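Local atomic coordinates of SM80.1 Vicilin (Solanum melongena, PDB entry 5VF5), a protein that probably serves as a seed-storage globulin of the 7S vicilin family, built from two cupin domains, and binds a copper ion. Residues G221-E233 with A243-M255. Residues are numbered along the deposited sequence; the frame is centred on the assembly and turned at random.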
loop_
_atom_site.group_PDB
_atom_site.type_symbol
_atom_site.label_atom_id
_atom_site.label_comp_id
_atom_site.label_asym_id
_atom_site.label_seq_id
_atom_site.Cartn_x
_atom_site.Cartn_y
_atom_site.Cartn_z
ATOM N N GLY A 221 -6.267 20.033 2.462
ATOM C CA GLY A 221 -4.978 20.416 2.905
ATOM C C GLY A 221 -5.044 21.657 3.705
ATOM O O GLY A 221 -6.046 22.378 3.686
ATOM N N SER A 222 -3.970 21.855 4.442
ATOM C CA SER A 222 -3.747 23.071 5.182
ATOM C C SER A 222 -2.252 23.244 5.393
ATOM O O SER A 222 -1.448 22.442 4.887
ATOM C CB SER A 222 -4.410 22.988 6.531
ATOM O OG SER A 222 -3.670 22.129 7.374
ATOM N N ARG A 223 -1.855 24.263 6.151
ATOM C CA ARG A 223 -0.431 24.413 6.370
ATOM C C ARG A 223 0.182 23.278 7.198
ATOM O O ARG A 223 1.398 23.225 7.301
ATOM C CB ARG A 223 -0.104 25.765 6.989
ATOM C CG ARG A 223 -0.553 25.976 8.416
ATOM C CD ARG A 223 -0.308 27.463 8.742
ATOM N NE ARG A 223 -0.682 27.859 10.097
ATOM C CZ ARG A 223 0.147 27.984 11.142
ATOM N NH1 ARG A 223 -0.346 28.368 12.322
ATOM N NH2 ARG A 223 1.455 27.729 11.040
ATOM N N PHE A 224 -0.651 22.417 7.798
ATOM C CA PHE A 224 -0.145 21.294 8.586
ATOM C C PHE A 224 -0.242 19.934 7.931
ATOM O O PHE A 224 0.185 18.966 8.537
ATOM C CB PHE A 224 -0.791 21.259 9.970
ATOM C CG PHE A 224 -0.134 22.209 10.919
ATOM C CD1 PHE A 224 1.089 21.863 11.488
ATOM C CD2 PHE A 224 -0.698 23.408 11.200
ATOM C CE1 PHE A 224 1.752 22.742 12.345
ATOM C CE2 PHE A 224 -0.054 24.302 12.061
ATOM C CZ PHE A 224 1.151 23.954 12.643
ATOM N N GLY A 225 -0.759 19.849 6.712
ATOM C CA GLY A 225 -0.784 18.554 6.041
ATOM C C GLY A 225 -1.562 18.528 4.770
ATOM O O GLY A 225 -2.177 19.522 4.396
ATOM N N GLN A 226 -1.482 17.383 4.074
ATOM C CA GLN A 226 -2.042 17.228 2.746
ATOM C C GLN A 226 -2.646 15.823 2.603
ATOM O O GLN A 226 -2.033 14.857 3.074
ATOM C CB GLN A 226 -0.916 17.404 1.715
ATOM C CG GLN A 226 -0.176 18.750 1.791
ATOM C CD GLN A 226 0.979 18.740 2.782
ATOM O OE1 GLN A 226 1.724 17.781 2.854
ATOM N NE2 GLN A 226 1.123 19.813 3.557
ATOM N N PHE A 227 -3.785 15.723 1.933
ATOM C CA PHE A 227 -4.349 14.435 1.549
ATOM C C PHE A 227 -4.690 14.489 0.075
ATOM O O PHE A 227 -5.409 15.396 -0.353
ATOM C CB PHE A 227 -5.617 14.176 2.344
ATOM C CG PHE A 227 -6.252 12.875 2.027
ATOM C CD1 PHE A 227 -5.873 11.727 2.707
ATOM C CD2 PHE A 227 -7.253 12.784 1.077
ATOM C CE1 PHE A 227 -6.470 10.517 2.391
ATOM C CE2 PHE A 227 -7.844 11.577 0.763
ATOM C CZ PHE A 227 -7.463 10.429 1.444
ATOM N N ILE A 228 -4.232 13.511 -0.698
ATOM C CA ILE A 228 -4.800 13.319 -2.028
ATOM C C ILE A 228 -4.932 11.860 -2.325
ATOM O O ILE A 228 -4.221 11.021 -1.728
ATOM C CB ILE A 228 -4.086 14.055 -3.124
ATOM C CG1 ILE A 228 -4.985 14.217 -4.404
ATOM C CG2 ILE A 228 -2.766 13.365 -3.418
ATOM C CD1 ILE A 228 -4.393 15.091 -5.498
ATOM N N GLU A 229 -5.918 11.558 -3.151
ATOM C CA GLU A 229 -6.276 10.213 -3.404
ATOM C C GLU A 229 -6.592 9.980 -4.855
ATOM O O GLU A 229 -7.202 10.813 -5.524
ATOM C CB GLU A 229 -7.500 9.946 -2.552
ATOM C CG GLU A 229 -8.201 8.673 -2.777
ATOM C CD GLU A 229 -9.386 8.570 -1.875
ATOM O OE1 GLU A 229 -9.169 8.116 -0.779
ATOM O OE2 GLU A 229 -10.513 8.936 -2.281
ATOM N N ALA A 230 -6.178 8.814 -5.321
ATOM C CA ALA A 230 -6.595 8.255 -6.576
ATOM C C ALA A 230 -7.770 7.328 -6.292
ATOM O O ALA A 230 -7.593 6.269 -5.684
ATOM C CB ALA A 230 -5.432 7.504 -7.213
ATOM N N SER A 231 -8.957 7.759 -6.716
ATOM C CA SER A 231 -10.213 7.053 -6.492
ATOM C C SER A 231 -10.624 6.297 -7.730
ATOM O O SER A 231 -10.303 6.724 -8.861
ATOM C CB SER A 231 -11.350 8.041 -6.194
ATOM O OG SER A 231 -11.710 8.793 -7.367
ATOM N N PRO A 232 -11.368 5.199 -7.559
ATOM C CA PRO A 232 -11.907 4.512 -8.733
ATOM C C PRO A 232 -12.933 5.337 -9.493
ATOM O O PRO A 232 -13.189 5.041 -10.645
ATOM C CB PRO A 232 -12.496 3.223 -8.155
ATOM C CG PRO A 232 -12.815 3.577 -6.740
ATOM C CD PRO A 232 -11.774 4.525 -6.317
ATOM N N GLU A 233 -13.533 6.348 -8.854
ATOM C CA GLU A 233 -14.435 7.251 -9.583
ATOM C C GLU A 233 -13.679 7.900 -10.732
ATOM O O GLU A 233 -14.219 8.060 -11.822
ATOM C CB GLU A 233 -14.977 8.332 -8.642
ATOM C CG GLU A 233 -16.130 7.927 -7.744
ATOM C CD GLU A 233 -15.722 7.383 -6.391
ATOM O OE1 GLU A 233 -14.550 6.905 -6.268
ATOM O OE2 GLU A 233 -16.576 7.420 -5.462
ATOM N N ALA A 243 -10.603 -0.223 -5.525
ATOM C CA ALA A 243 -9.545 0.242 -4.636
ATOM C C ALA A 243 -9.220 1.714 -4.856
ATOM O O ALA A 243 -9.403 2.250 -5.949
ATOM C CB ALA A 243 -8.308 -0.619 -4.779
ATOM N N ALA A 244 -8.686 2.345 -3.834
ATOM C CA ALA A 244 -8.122 3.663 -3.908
ATOM C C ALA A 244 -6.695 3.638 -3.430
ATOM O O ALA A 244 -6.297 2.750 -2.639
ATOM C CB ALA A 244 -8.905 4.625 -3.066
ATOM N N VAL A 245 -5.943 4.651 -3.819
ATOM C CA VAL A 245 -4.602 4.866 -3.287
ATOM C C VAL A 245 -4.546 6.277 -2.738
ATOM O O VAL A 245 -4.748 7.234 -3.486
ATOM C CB VAL A 245 -3.474 4.661 -4.319
ATOM C CG1 VAL A 245 -2.142 4.885 -3.662
ATOM C CG2 VAL A 245 -3.619 3.311 -4.996
ATOM N N ALA A 246 -4.289 6.402 -1.447
ATOM C CA ALA A 246 -4.312 7.655 -0.755
ATOM C C ALA A 246 -2.875 7.966 -0.316
ATOM O O ALA A 246 -2.111 7.095 0.126
ATOM C CB ALA A 246 -5.236 7.619 0.441
ATOM N N PHE A 247 -2.541 9.240 -0.376
ATOM C CA PHE A 247 -1.283 9.770 0.100
ATOM C C PHE A 247 -1.566 10.839 1.152
ATOM O O PHE A 247 -2.262 11.818 0.863
ATOM C CB PHE A 247 -0.535 10.408 -1.071
ATOM C CG PHE A 247 -0.290 9.464 -2.218
ATOM C CD1 PHE A 247 -1.244 9.260 -3.197
ATOM C CD2 PHE A 247 0.892 8.731 -2.263
ATOM C CE1 PHE A 247 -0.997 8.398 -4.254
ATOM C CE2 PHE A 247 1.172 7.881 -3.333
ATOM C CZ PHE A 247 0.199 7.689 -4.314
ATOM N N MET A 248 -1.088 10.623 2.375
ATOM C CA MET A 248 -1.313 11.594 3.443
ATOM C C MET A 248 0.024 11.984 3.998
ATOM O O MET A 248 0.829 11.125 4.340
ATOM C CB MET A 248 -2.246 11.054 4.534
ATOM C CG MET A 248 -2.564 12.065 5.620
ATOM S SD MET A 248 -4.012 11.603 6.565
ATOM C CE MET A 248 -3.242 10.337 7.539
ATOM N N ASN A 249 0.224 13.294 4.107
ATOM C CA ASN A 249 1.379 13.859 4.738
ATOM C C ASN A 249 0.926 14.789 5.850
ATOM O O ASN A 249 0.082 15.663 5.626
ATOM C CB ASN A 249 2.250 14.632 3.748
ATOM C CG ASN A 249 3.584 15.043 4.370
ATOM O OD1 ASN A 249 4.351 14.205 4.829
ATOM N ND2 ASN A 249 3.802 16.318 4.492
ATOM N N ILE A 250 1.476 14.565 7.040
ATOM C CA ILE A 250 1.252 15.444 8.188
ATOM C C ILE A 250 2.606 16.114 8.484
ATOM O O ILE A 250 3.623 15.434 8.762
ATOM C CB ILE A 250 0.733 14.667 9.406
ATOM C CG1 ILE A 250 -0.537 13.872 9.038
ATOM C CG2 ILE A 250 0.456 15.631 10.553
ATOM C CD1 ILE A 250 -1.091 13.050 10.145
ATOM N N ASN A 251 2.614 17.435 8.430
ATOM C CA ASN A 251 3.842 18.151 8.680
ATOM C C ASN A 251 4.301 17.990 10.128
ATOM O O ASN A 251 3.502 17.700 11.026
ATOM C CB ASN A 251 3.640 19.612 8.367
ATOM C CG ASN A 251 3.421 19.901 6.900
ATOM O OD1 ASN A 251 3.878 19.188 6.028
ATOM N ND2 ASN A 251 2.802 21.014 6.629
ATOM N N GLN A 252 5.608 18.160 10.363
ATOM C CA GLN A 252 6.111 17.998 11.734
ATOM C C GLN A 252 5.351 18.926 12.643
ATOM O O GLN A 252 5.008 20.056 12.266
ATOM C CB GLN A 252 7.608 18.225 11.840
ATOM C CG GLN A 252 8.169 19.474 11.301
ATOM C CD GLN A 252 9.731 19.393 11.330
ATOM O OE1 GLN A 252 10.354 19.333 12.416
ATOM N NE2 GLN A 252 10.346 19.317 10.144
ATOM N N GLY A 253 5.003 18.417 13.815
ATOM C CA GLY A 253 4.215 19.167 14.772
ATOM C C GLY A 253 2.737 19.262 14.425
ATOM O O GLY A 253 1.998 19.985 15.108
ATOM N N GLY A 254 2.290 18.528 13.408
ATOM C CA GLY A 254 0.898 18.563 13.024
ATOM C C GLY A 254 0.123 17.351 13.443
ATOM O O GLY A 254 0.677 16.369 13.962
ATOM N N MET A 255 -1.180 17.429 13.172
ATOM C CA MET A 255 -2.092 16.300 13.355
ATOM C C MET A 255 -3.155 16.378 12.296
ATOM O O MET A 255 -3.473 17.445 11.813
ATOM C CB MET A 255 -2.741 16.286 14.734
ATOM C CG MET A 255 -3.643 17.481 15.003
ATOM S SD MET A 255 -4.416 17.507 16.641
ATOM C CE MET A 255 -5.565 16.155 16.542
#
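Gln226 N donates to Asn249 O at 2.8 Å, and Asn249 N returns a bond to Gln226 O. The side chains of this hydrogen-bonded pair repeat the link: in the modelled conformer, one of two deposited for Gln226, Asn249 ND2 reaches Gln226 OE1 at 3.0 Å, nearly within its own amide plane. In that conformer the two amides run side by side, their planes 29° apart, because the Gln226 chain bends at chi2 and brings OE1 alongside the Asn249 amide. Asn336 bonds Asn249 OD1, so both ends of that amide are held.

Antiparallel pairing continues through Ile228 with Phe247 and Ala230 with Val245, each joined by two backbone bonds; the strand axes approach to 4.6 Å at 158°. On the sheet face of Phe227, the ring rests CE1 against Ala246 CB (3.7 Å) and presents its edge to Met248 CB. Phe227 CG stands anti to the backbone N (chi1 -179°), which carries the ring along Ala246. Glu229, extended on the same face, lays CG 4.1 Å from Ala244 CB while OE1 forms a salt bridge with Arg266.

Beyond Gly225, Asn251 N bonds Phe224 O from well above the carbonyl plane, and Asn251 ND2 adds a weak bond to Arg223 O. Phe224 CD1 packs 3.6 Å from Gly254 CA, joining the type I turn Ser222–Gly225 to the type II turn Asn251–Gly254. Strand 337-344 flanks 243-250 on its other edge, as expected for neighbouring antiparallel strands in the second cupin beta-barrel of a bicupin vicilin.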